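Citrate lyase (Yersinia pestis, PDB 3QLL) is a putative citrate lyase beta subunit from a virulence operon, probably a magnesium-dependent lyase of the HpcH/HpaI aldolase family. Local coordinates at residues R159-V173 against K182-D196. Residues are numbered along the deposited sequence; the frame is centred on the assembly and turned at random.
Sequences RLIGIIESVRGLNAV and KLAGLIFGAADMAAD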
loop_
_atom_site.group_PDB
_atom_site.type_symbol
_atom_site.label_atom_id
_atom_site.label_comp_id
_atom_site.label_asym_id
_atom_site.label_seq_id
_atom_site.Cartn_x
_atom_site.Cartn_y
_atom_site.Cartn_z
ATOM N N ARG A 159 -10.300 -14.502 -24.719
ATOM C CA ARG A 159 -9.910 -13.462 -23.793
ATOM C C ARG A 159 -8.916 -13.988 -22.776
ATOM O O ARG A 159 -8.825 -15.210 -22.575
ATOM C CB ARG A 159 -11.141 -12.847 -23.121
ATOM C CG ARG A 159 -11.996 -12.056 -24.094
ATOM C CD ARG A 159 -13.121 -11.355 -23.358
ATOM N NE ARG A 159 -12.643 -10.235 -22.538
ATOM C CZ ARG A 159 -12.483 -8.999 -22.988
ATOM N NH1 ARG A 159 -12.725 -8.737 -24.267
ATOM N NH2 ARG A 159 -12.048 -8.032 -22.172
ATOM N N LEU A 160 -8.161 -13.067 -22.166
ATOM C CA LEU A 160 -7.090 -13.437 -21.257
ATOM C C LEU A 160 -7.426 -13.182 -19.808
ATOM O O LEU A 160 -8.175 -12.274 -19.483
ATOM C CB LEU A 160 -5.793 -12.692 -21.607
ATOM C CG LEU A 160 -5.334 -12.806 -23.047
ATOM C CD1 LEU A 160 -4.009 -12.077 -23.253
ATOM C CD2 LEU A 160 -5.225 -14.281 -23.391
ATOM N N ILE A 161 -6.893 -14.021 -18.940
ATOM C CA ILE A 161 -6.896 -13.771 -17.513
ATOM C C ILE A 161 -5.462 -13.918 -16.998
ATOM O O ILE A 161 -4.848 -14.978 -17.168
ATOM C CB ILE A 161 -7.797 -14.793 -16.748
ATOM C CG1 ILE A 161 -9.233 -14.754 -17.267
ATOM C CG2 ILE A 161 -7.755 -14.517 -15.253
ATOM C CD1 ILE A 161 -9.979 -13.481 -16.972
ATOM N N GLY A 162 -4.934 -12.886 -16.343
ATOM C CA GLY A 162 -3.593 -12.963 -15.784
ATOM C C GLY A 162 -3.651 -13.310 -14.297
ATOM O O GLY A 162 -4.640 -12.993 -13.624
ATOM N N ILE A 163 -2.667 -14.057 -13.805
ATOM C CA ILE A 163 -2.569 -14.318 -12.364
ATOM C C ILE A 163 -1.429 -13.488 -11.778
ATOM O O ILE A 163 -0.271 -13.625 -12.191
ATOM C CB ILE A 163 -2.334 -15.800 -12.043
ATOM C CG1 ILE A 163 -3.456 -16.658 -12.615
ATOM C CG2 ILE A 163 -2.182 -16.019 -10.527
ATOM C CD1 ILE A 163 -3.288 -18.123 -12.293
ATOM N N ILE A 164 -1.751 -12.684 -10.769
ATOM C CA ILE A 164 -0.763 -11.930 -10.045
ATOM C C ILE A 164 -0.385 -12.731 -8.791
ATOM O O ILE A 164 -1.125 -12.774 -7.826
ATOM C CB ILE A 164 -1.310 -10.541 -9.679
ATOM C CG1 ILE A 164 -1.810 -9.847 -10.952
ATOM C CG2 ILE A 164 -0.274 -9.620 -9.069
ATOM C CD1 ILE A 164 -0.700 -9.423 -11.923
ATOM N N GLU A 165 0.740 -13.444 -8.857
ATOM C CA GLU A 165 1.157 -14.312 -7.739
ATOM C C GLU A 165 2.581 -14.004 -7.244
ATOM O O GLU A 165 3.171 -14.824 -6.561
ATOM C CB GLU A 165 1.056 -15.801 -8.094
ATOM C CG GLU A 165 1.271 -16.141 -9.559
ATOM C CD GLU A 165 0.894 -17.582 -9.892
ATOM O OE1 GLU A 165 0.374 -18.331 -9.015
ATOM O OE2 GLU A 165 1.044 -17.949 -11.069
ATOM N N SER A 166 3.204 -12.942 -7.734
ATOM C CA SER A 166 4.600 -12.644 -7.328
ATOM C C SER A 166 4.828 -11.164 -7.020
ATOM O O SER A 166 4.067 -10.311 -7.467
ATOM C CB SER A 166 5.567 -13.125 -8.417
ATOM O OG SER A 166 5.363 -12.390 -9.615
ATOM N N VAL A 167 5.857 -10.865 -6.226
ATOM C CA VAL A 167 6.237 -9.480 -5.978
ATOM C C VAL A 167 6.495 -8.705 -7.295
ATOM O O VAL A 167 6.083 -7.541 -7.440
ATOM C CB VAL A 167 7.483 -9.391 -5.086
ATOM C CG1 VAL A 167 7.987 -7.951 -5.054
ATOM C CG2 VAL A 167 7.154 -9.857 -3.692
ATOM N N ARG A 168 7.220 -9.324 -8.222
ATOM C CA ARG A 168 7.450 -8.686 -9.512
ATOM C C ARG A 168 6.134 -8.351 -10.261
ATOM O O ARG A 168 5.950 -7.214 -10.737
ATOM C CB ARG A 168 8.335 -9.600 -10.352
ATOM C CG ARG A 168 8.971 -9.013 -11.563
ATOM C CD ARG A 168 9.831 -10.069 -12.278
ATOM N NE ARG A 168 11.158 -10.222 -11.685
ATOM C CZ ARG A 168 12.176 -9.415 -11.988
ATOM N NH1 ARG A 168 11.979 -8.409 -12.841
ATOM N NH2 ARG A 168 13.371 -9.584 -11.429
ATOM N N GLY A 169 5.195 -9.300 -10.273
ATOM C CA GLY A 169 3.879 -9.072 -10.841
ATOM C C GLY A 169 3.120 -7.955 -10.130
ATOM O O GLY A 169 2.527 -7.091 -10.779
ATOM N N LEU A 170 3.123 -7.978 -8.801
ATOM C CA LEU A 170 2.440 -6.952 -8.037
ATOM C C LEU A 170 2.993 -5.540 -8.311
ATOM O O LEU A 170 2.227 -4.593 -8.474
ATOM C CB LEU A 170 2.545 -7.260 -6.544
ATOM C CG LEU A 170 1.755 -6.285 -5.670
ATOM C CD1 LEU A 170 0.277 -6.355 -5.977
ATOM C CD2 LEU A 170 2.033 -6.631 -4.225
ATOM N N ASN A 171 4.317 -5.404 -8.371
ATOM C CA ASN A 171 4.940 -4.094 -8.635
ATOM C C ASN A 171 4.624 -3.567 -10.046
ATOM O O ASN A 171 4.744 -2.384 -10.308
ATOM C CB ASN A 171 6.461 -4.111 -8.369
ATOM C CG ASN A 171 6.767 -4.118 -6.884
ATOM O OD1 ASN A 171 5.937 -3.719 -6.076
ATOM N ND2 ASN A 171 7.932 -4.579 -6.516
ATOM N N ALA A 172 4.265 -4.465 -10.956
ATOM C CA ALA A 172 3.926 -4.040 -12.296
ATOM C C ALA A 172 2.417 -4.139 -12.537
ATOM O O ALA A 172 1.993 -4.126 -13.687
ATOM C CB ALA A 172 4.687 -4.878 -13.331
ATOM N N VAL A 173 1.613 -4.253 -11.472
ATOM C CA VAL A 173 0.196 -4.595 -11.662
ATOM C C VAL A 173 -0.577 -3.527 -12.454
ATOM O O VAL A 173 -1.462 -3.851 -13.231
ATOM C CB VAL A 173 -0.545 -4.974 -10.327
ATOM C CG1 VAL A 173 -0.857 -3.739 -9.456
ATOM C CG2 VAL A 173 -1.823 -5.745 -10.633
ATOM N N LYS A 182 -7.883 -7.285 -24.647
ATOM C CA LYS A 182 -8.243 -8.686 -24.501
ATOM C C LYS A 182 -8.201 -9.221 -23.062
ATOM O O LYS A 182 -8.806 -10.252 -22.773
ATOM C CB LYS A 182 -7.399 -9.543 -25.428
ATOM C CG LYS A 182 -8.072 -9.571 -26.778
ATOM C CD LYS A 182 -7.208 -10.105 -27.880
ATOM C CE LYS A 182 -7.019 -11.598 -27.756
ATOM N NZ LYS A 182 -6.694 -12.211 -29.070
ATOM N N LEU A 183 -7.499 -8.523 -22.172
ATOM C CA LEU A 183 -7.476 -8.878 -20.748
ATOM C C LEU A 183 -8.864 -8.685 -20.156
ATOM O O LEU A 183 -9.464 -7.627 -20.339
ATOM C CB LEU A 183 -6.466 -8.021 -19.995
ATOM C CG LEU A 183 -6.358 -8.282 -18.497
ATOM C CD1 LEU A 183 -5.898 -9.706 -18.327
ATOM C CD2 LEU A 183 -5.383 -7.313 -17.851
ATOM N N ALA A 184 -9.399 -9.720 -19.518
ATOM C CA ALA A 184 -10.775 -9.686 -19.018
ATOM C C ALA A 184 -10.895 -9.790 -17.497
ATOM O O ALA A 184 -11.981 -9.786 -16.966
ATOM C CB ALA A 184 -11.594 -10.811 -19.675
ATOM N N GLY A 185 -9.767 -9.825 -16.807
ATOM C CA GLY A 185 -9.753 -9.972 -15.367
ATOM C C GLY A 185 -8.411 -10.481 -14.867
ATOM O O GLY A 185 -7.597 -11.029 -15.622
ATOM N N LEU A 186 -8.166 -10.266 -13.581
ATOM C CA LEU A 186 -6.964 -10.760 -12.929
ATOM C C LEU A 186 -7.328 -11.591 -11.671
ATOM O O LEU A 186 -8.126 -11.159 -10.832
ATOM C CB LEU A 186 -6.064 -9.597 -12.546
ATOM C CG LEU A 186 -5.423 -8.822 -13.697
ATOM C CD1 LEU A 186 -4.682 -7.602 -13.155
ATOM C CD2 LEU A 186 -4.449 -9.741 -14.510
ATOM N N ILE A 187 -6.678 -12.731 -11.520
ATOM C CA ILE A 187 -6.813 -13.554 -10.350
ATOM C C ILE A 187 -5.626 -13.269 -9.392
ATOM O O ILE A 187 -4.502 -13.034 -9.838
ATOM C CB ILE A 187 -6.836 -15.072 -10.722
ATOM C CG1 ILE A 187 -8.030 -15.380 -11.623
ATOM C CG2 ILE A 187 -6.885 -15.942 -9.486
ATOM C CD1 ILE A 187 -7.976 -16.737 -12.266
ATOM N N PHE A 188 -5.905 -13.161 -8.093
ATOM C CA PHE A 188 -4.853 -13.041 -7.083
ATOM C C PHE A 188 -4.329 -14.409 -6.753
ATOM O O PHE A 188 -5.103 -15.343 -6.492
ATOM C CB PHE A 188 -5.404 -12.414 -5.817
ATOM C CG PHE A 188 -4.362 -12.122 -4.756
ATOM C CD1 PHE A 188 -3.236 -11.360 -5.051
ATOM C CD2 PHE A 188 -4.539 -12.571 -3.447
ATOM C CE1 PHE A 188 -2.288 -11.058 -4.068
ATOM C CE2 PHE A 188 -3.587 -12.275 -2.452
ATOM C CZ PHE A 188 -2.465 -11.520 -2.763
ATOM N N GLY A 189 -3.017 -14.569 -6.737
ATOM C CA GLY A 189 -2.487 -15.866 -6.319
ATOM C C GLY A 189 -1.884 -15.752 -4.918
ATOM O O GLY A 189 -0.653 -15.604 -4.783
ATOM N N ALA A 190 -2.732 -15.826 -3.887
ATOM C CA ALA A 190 -2.303 -15.598 -2.490
ATOM C C ALA A 190 -1.178 -16.545 -2.041
ATOM O O ALA A 190 -0.180 -16.085 -1.476
ATOM C CB ALA A 190 -3.505 -15.681 -1.519
ATOM N N ALA A 191 -1.302 -17.829 -2.327
ATOM C CA ALA A 191 -0.331 -18.821 -1.815
ATOM C C ALA A 191 1.089 -18.561 -2.389
ATOM O O ALA A 191 2.065 -18.650 -1.664
ATOM C CB ALA A 191 -0.793 -20.262 -2.107
ATOM N N ASP A 192 1.208 -18.293 -3.690
ATOM C CA ASP A 192 2.531 -17.957 -4.249
ATOM C C ASP A 192 3.050 -16.584 -3.823
ATOM O O ASP A 192 4.252 -16.411 -3.566
ATOM C CB ASP A 192 2.519 -18.087 -5.771
ATOM C CG ASP A 192 2.626 -19.544 -6.227
ATOM O OD1 ASP A 192 3.397 -20.297 -5.600
ATOM O OD2 ASP A 192 1.926 -19.955 -7.182
HETATM N N MSE A 193 2.132 -15.622 -3.729
HETATM C CA MSE A 193 2.422 -14.254 -3.270
HETATM C C MSE A 193 3.013 -14.273 -1.842
HETATM O O MSE A 193 4.081 -13.718 -1.602
HETATM C CB MSE A 193 1.145 -13.393 -3.325
HETATM C CG MSE A 193 1.366 -11.880 -2.973
HETATM SE SE MSE A 193 2.509 -11.131 -4.409
HETATM C CE MSE A 193 1.104 -10.865 -5.793
ATOM N N ALA A 194 2.338 -14.972 -0.924
ATOM C CA ALA A 194 2.848 -15.145 0.449
ATOM C C ALA A 194 4.214 -15.828 0.461
ATOM O O ALA A 194 5.139 -15.368 1.142
ATOM C CB ALA A 194 1.838 -15.955 1.301
ATOM N N ALA A 195 4.366 -16.855 -0.367
ATOM C CA ALA A 195 5.625 -17.584 -0.421
ATOM C C ALA A 195 6.737 -16.723 -1.012
ATOM O O ALA A 195 7.835 -16.741 -0.517
ATOM C CB ALA A 195 5.461 -18.897 -1.234
ATOM N N ASP A 196 6.428 -15.933 -2.026
ATOM C CA ASP A 196 7.414 -15.052 -2.685
ATOM C C ASP A 196 7.884 -13.953 -1.715
ATOM O O ASP A 196 9.030 -13.555 -1.691
ATOM C CB ASP A 196 6.800 -14.437 -3.966
ATOM C CG ASP A 196 7.842 -14.007 -5.013
ATOM O OD1 ASP A 196 8.794 -14.773 -5.265
ATOM O OD2 ASP A 196 7.689 -12.943 -5.648
HETATM O O HOH W 1 8.498 -11.561 -7.858
#
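With CG swung anti to the backbone N (chi1 -156°), Asp196 sends OD2 to the start of helix 167-171, and a chain bent at chi2 and chi3 folds selenomethionine Met193 back against Ser166. OD2 accepts from Val167 N at 2.8 Å through its anti lone pair and also takes a water that bridges to Arg168 N, while Ser166, at the N-cap, accepts from Gly169 N through OG, also hydrogen-bonded to Glu139 OE2. Met193 CE lies 3.4 Å from Ser166 O and packs alongside Ile164 CG2 at 3.8 Å. Leading into these helices, parallel strands 159-164 and 183-188, fifth and sixth of the TIM barrel, are bonded from Leu160 N to Lys182 O (3.0 Å) up to Gly189 N and Ile164 O (2.8 Å), with a beta bulge between Leu160 and Gly162. The Ile187 side chain crosses that of Ile161 at about a right angle, its CD1 3.7 Å from Ile161 CG2. At the C-terminal mouth Glu165 and Asp192, predicted magnesium ligands, run side by side with carboxylate planes 63° apart; Lys137 N holds Glu165 OE2. Glu165 OE1 and Asp192 OD2 lie 2.9 Å apart, a close pairing consistent with a site that gathers carboxylates round magnesium.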